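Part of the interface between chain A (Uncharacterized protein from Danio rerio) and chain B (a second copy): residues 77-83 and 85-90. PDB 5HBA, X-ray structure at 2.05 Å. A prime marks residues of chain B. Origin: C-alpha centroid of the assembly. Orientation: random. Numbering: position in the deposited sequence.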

ATOM      1  N   SER A  77      10.450  -4.314   8.639  1.00 23.13           N
ATOM      2  CA  SER A  77      11.194  -4.733   7.447  1.00 24.85           C
ATOM      3  C   SER A  77      10.284  -5.305   6.362  1.00 25.61           C
ATOM      4  O   SER A  77       9.335  -6.048   6.640  1.00 23.61           O
ATOM      5  CB  SER A  77      12.253  -5.791   7.817  1.00 25.05           C
ATOM      6  OG  SER A  77      13.211  -5.257   8.720  1.00 30.95           O
ATOM      7  N   PHE A  78      10.597  -4.975   5.116  1.00 24.46           N
ATOM      8  CA  PHE A  78       9.855  -5.483   3.975  1.00 26.25           C
ATOM      9  C   PHE A  78      10.876  -5.878   2.928  1.00 26.45           C
ATOM     10  O   PHE A  78      11.606  -5.022   2.437  1.00 22.23           O
ATOM     11  CB  PHE A  78       8.915  -4.400   3.433  1.00 24.98           C
ATOM     12  CG  PHE A  78       7.932  -3.897   4.456  1.00 23.50           C
ATOM     13  CD1 PHE A  78       6.727  -4.566   4.678  1.00 23.92           C
ATOM     14  CD2 PHE A  78       8.225  -2.782   5.223  1.00 23.55           C
ATOM     15  CE1 PHE A  78       5.825  -4.108   5.652  1.00 23.59           C
ATOM     16  CE2 PHE A  78       7.331  -2.316   6.188  1.00 24.46           C
ATOM     17  CZ  PHE A  78       6.135  -2.981   6.402  1.00 23.33           C
ATOM     18  N   CYS A  79      10.929  -7.172   2.612  1.00 25.09           N
ATOM     19  CA  CYS A  79      11.980  -7.740   1.765  1.00 28.88           C
ATOM     20  C   CYS A  79      11.442  -8.565   0.585  1.00 28.67           C
ATOM     21  O   CYS A  79      10.602  -9.462   0.761  1.00 23.52           O
ATOM     22  CB  CYS A  79      12.886  -8.662   2.598  1.00 30.84           C
ATOM     23  SG  CYS A  79      14.114  -7.893   3.667  1.00 29.06           S
ATOM     24  N   ASP A  80      11.944  -8.262  -0.611  1.00 27.16           N
ATOM     25  CA  ASP A  80      11.795  -9.150  -1.765  1.00 31.47           C
ATOM     26  C   ASP A  80      13.136  -9.850  -1.994  1.00 34.01           C
ATOM     27  O   ASP A  80      14.105  -9.211  -2.424  1.00 30.79           O
ATOM     28  CB  ASP A  80      11.419  -8.362  -3.025  1.00 29.69           C
ATOM     29  CG  ASP A  80       9.913  -8.136  -3.165  1.00 31.21           C
ATOM     30  OD1 ASP A  80       9.161  -8.536  -2.259  1.00 27.89           O
ATOM     31  OD2 ASP A  80       9.484  -7.528  -4.176  1.00 31.96           O
ATOM     32  N   PHE A  81      13.191 -11.146  -1.700  1.00 33.14           N
ATOM     33  CA  PHE A  81      14.401 -11.937  -1.927  1.00 33.92           C
ATOM     34  C   PHE A  81      14.372 -12.641  -3.287  1.00 37.63           C
ATOM     35  O   PHE A  81      14.469 -13.866  -3.360  1.00 45.37           O
ATOM     36  CB  PHE A  81      14.598 -12.971  -0.806  1.00 30.92           C
ATOM     37  CG  PHE A  81      15.031 -12.376   0.504  1.00 30.95           C
ATOM     38  CD1 PHE A  81      16.352 -12.004   0.707  1.00 36.00           C
ATOM     39  CD2 PHE A  81      14.122 -12.203   1.535  1.00 30.31           C
ATOM     40  CE1 PHE A  81      16.759 -11.457   1.918  1.00 36.19           C
ATOM     41  CE2 PHE A  81      14.515 -11.659   2.747  1.00 30.50           C
ATOM     42  CZ  PHE A  81      15.838 -11.279   2.939  1.00 34.41           C
ATOM     43  N   ASN A  82      14.246 -11.860  -4.358  1.00 37.76           N
ATOM     44  CA  ASN A  82      14.240 -12.411  -5.709  1.00 41.05           C
ATOM     45  C   ASN A  82      15.640 -12.500  -6.311  1.00 41.27           C
ATOM     46  O   ASN A  82      16.629 -12.105  -5.678  1.00 41.49           O
ATOM     47  CB  ASN A  82      13.325 -11.595  -6.631  1.00 33.43           C
ATOM     48  CG  ASN A  82      13.690 -10.122  -6.664  1.00 39.07           C
ATOM     49  OD1 ASN A  82      13.158  -9.320  -5.890  1.00 39.81           O
ATOM     50  ND2 ASN A  82      14.593  -9.752  -7.570  1.00 37.89           N
ATOM     51  N   SER A  83      15.709 -13.014  -7.538  1.00 39.57           N
ATOM     52  CA  SER A  83      16.976 -13.206  -8.247  1.00 49.00           C
ATOM     53  C   SER A  83      17.590 -11.890  -8.742  1.00 46.09           C
ATOM     54  O   SER A  83      16.892 -10.883  -8.906  1.00 41.14           O
ATOM     55  CB  SER A  83      16.783 -14.149  -9.436  1.00 46.66           C
ATOM     56  OG  SER A  83      16.476 -13.415 -10.608  1.00 48.66           O
TER
ATOM     57  N   SER B  85      12.109 -21.090  -2.968  1.00 54.60           N
ATOM     58  CA  SER B  85      13.227 -20.520  -2.217  1.00 56.68           C
ATOM     59  C   SER B  85      13.151 -18.996  -2.081  1.00 55.81           C
ATOM     60  O   SER B  85      14.091 -18.361  -1.593  1.00 57.30           O
ATOM     61  CB  SER B  85      14.556 -20.933  -2.855  1.00 54.82           C
ATOM     62  OG  SER B  85      14.492 -20.839  -4.269  1.00 60.62           O
ATOM     63  N   VAL B  86      12.028 -18.418  -2.495  1.00 51.07           N
ATOM     64  CA  VAL B  86      11.900 -16.966  -2.550  1.00 47.37           C
ATOM     65  C   VAL B  86      10.808 -16.422  -1.623  1.00 44.06           C
ATOM     66  O   VAL B  86       9.684 -16.933  -1.586  1.00 43.48           O
ATOM     67  CB  VAL B  86      11.651 -16.495  -3.998  1.00 47.81           C
ATOM     68  CG1 VAL B  86      11.546 -14.987  -4.064  1.00 43.42           C
ATOM     69  CG2 VAL B  86      12.769 -16.976  -4.901  1.00 50.31           C
ATOM     70  N   SER B  87      11.160 -15.383  -0.869  1.00 44.62           N
ATOM     71  CA  SER B  87      10.216 -14.690  -0.002  1.00 37.32           C
ATOM     72  C   SER B  87       9.962 -13.285  -0.552  1.00 35.33           C
ATOM     73  O   SER B  87      10.901 -12.513  -0.758  1.00 31.45           O
ATOM     74  CB  SER B  87      10.778 -14.609   1.414  1.00 36.46           C
ATOM     75  OG  SER B  87       9.860 -13.969   2.275  1.00 44.73           O
ATOM     76  N   LEU B  88       8.698 -12.966  -0.808  1.00 30.59           N
ATOM     77  CA  LEU B  88       8.333 -11.680  -1.377  1.00 31.39           C
ATOM     78  C   LEU B  88       7.253 -11.029  -0.517  1.00 28.96           C
ATOM     79  O   LEU B  88       6.569 -11.711   0.237  1.00 29.82           O
ATOM     80  CB  LEU B  88       7.813 -11.857  -2.808  1.00 33.92           C
ATOM     81  CG  LEU B  88       8.733 -12.514  -3.840  1.00 37.21           C
ATOM     82  CD1 LEU B  88       8.027 -12.606  -5.192  1.00 32.21           C
ATOM     83  CD2 LEU B  88      10.035 -11.733  -3.979  1.00 31.72           C
ATOM     84  N   VAL B  89       7.100  -9.714  -0.634  1.00 27.64           N
ATOM     85  CA  VAL B  89       6.043  -9.011   0.093  1.00 27.83           C
ATOM     86  C   VAL B  89       4.811  -8.828  -0.790  1.00 26.35           C
ATOM     87  O   VAL B  89       4.873  -8.126  -1.799  1.00 27.18           O
ATOM     88  CB  VAL B  89       6.506  -7.612   0.567  1.00 28.86           C
ATOM     89  CG1 VAL B  89       5.364  -6.892   1.304  1.00 27.84           C
ATOM     90  CG2 VAL B  89       7.759  -7.717   1.463  1.00 22.71           C
ATOM     91  N   VAL B  90       3.700  -9.464  -0.418  1.00 23.46           N
ATOM     92  CA  VAL B  90       2.419  -9.208  -1.078  1.00 23.14           C
ATOM     93  C   VAL B  90       1.659  -8.118  -0.318  1.00 26.21           C
ATOM     94  O   VAL B  90       1.697  -8.053   0.923  1.00 23.81           O
ATOM     95  CB  VAL B  90       1.555 -10.502  -1.205  1.00 26.10           C
ATOM     96  CG1 VAL B  90       1.199 -11.040   0.144  1.00 29.02           C
ATOM     97  CG2 VAL B  90       0.282 -10.232  -1.989  1.00 29.24           C
TER

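What fastens the two backbones together? Two hydrogen bonds do, both nearly straight. The amide N of Phe81 donates to O of Ser87′ at 2.8 Å, a link from main chain to main chain. The amide N of Val89′ donates to OD1 of Asp80 at 2.9 Å, so here a side chain supplies the acceptor. The strands run at 120° to one another, and the CA atoms come nearest at Asp80 and Leu88′, 4.3 Å apart, with one bond lying to each side of this pair in the chain B sequence. O of Cys79 and O of Ser87′ also lie 3.4 Å apart, but both are acceptors and no bond joins them.

How does Asp80 reach a backbone amide when its CA-to-CB bond points sideways? Its chi1 is m, at -86°, and this brings the end of the side chain nearer to chain B than its first bond would suggest. With chi2 at 3°, OD1 almost eclipses CA and sits over the backbone of chain B, 3.4 Å from CA of Leu88′ as well as within bonding distance of N of Val89′. The N-H...OD1 angle of 167° makes this a well-aligned bond.

Where do the apolar side chains meet? Val89′, the residue with the most area covered here, has chi1 at t and places CG2 4.0 Å from CB of Phe78 and 3.4 Å from O of Cys79. Phe78 is m, and CG1 of Val89′ lies oblique to its ring. Like Asp80, Leu88′, with chi1 at m and chi2 at t, begins sideways and ends closer: its CD2 lies 3.9 Å from N of Phe81 and 4.2 Å from CB of Asn82.

What happens where chain A leaves its strand? Phe81, also m, sets its ring beside Ser87′, with CD2 4.1 Å from CB of that serine; O of Ser87′, already engaged by the amide of Phe81, lies at the ring's edge, near its plane. Farther along, O of Phe81 packs 3.2 Å from CG1 of Val86′, whose chi1 is t. Asn82 takes the p rotamer, and its ND2 donates to O of Ser83 at 2.9 Å. A weak bond of 3.3 Å joins the backbone N of Asn82 to O of Asp80. Across this contact Asn82 makes no hydrogen bond and packs, with CA 4.1 Å from CG1 of Val86′.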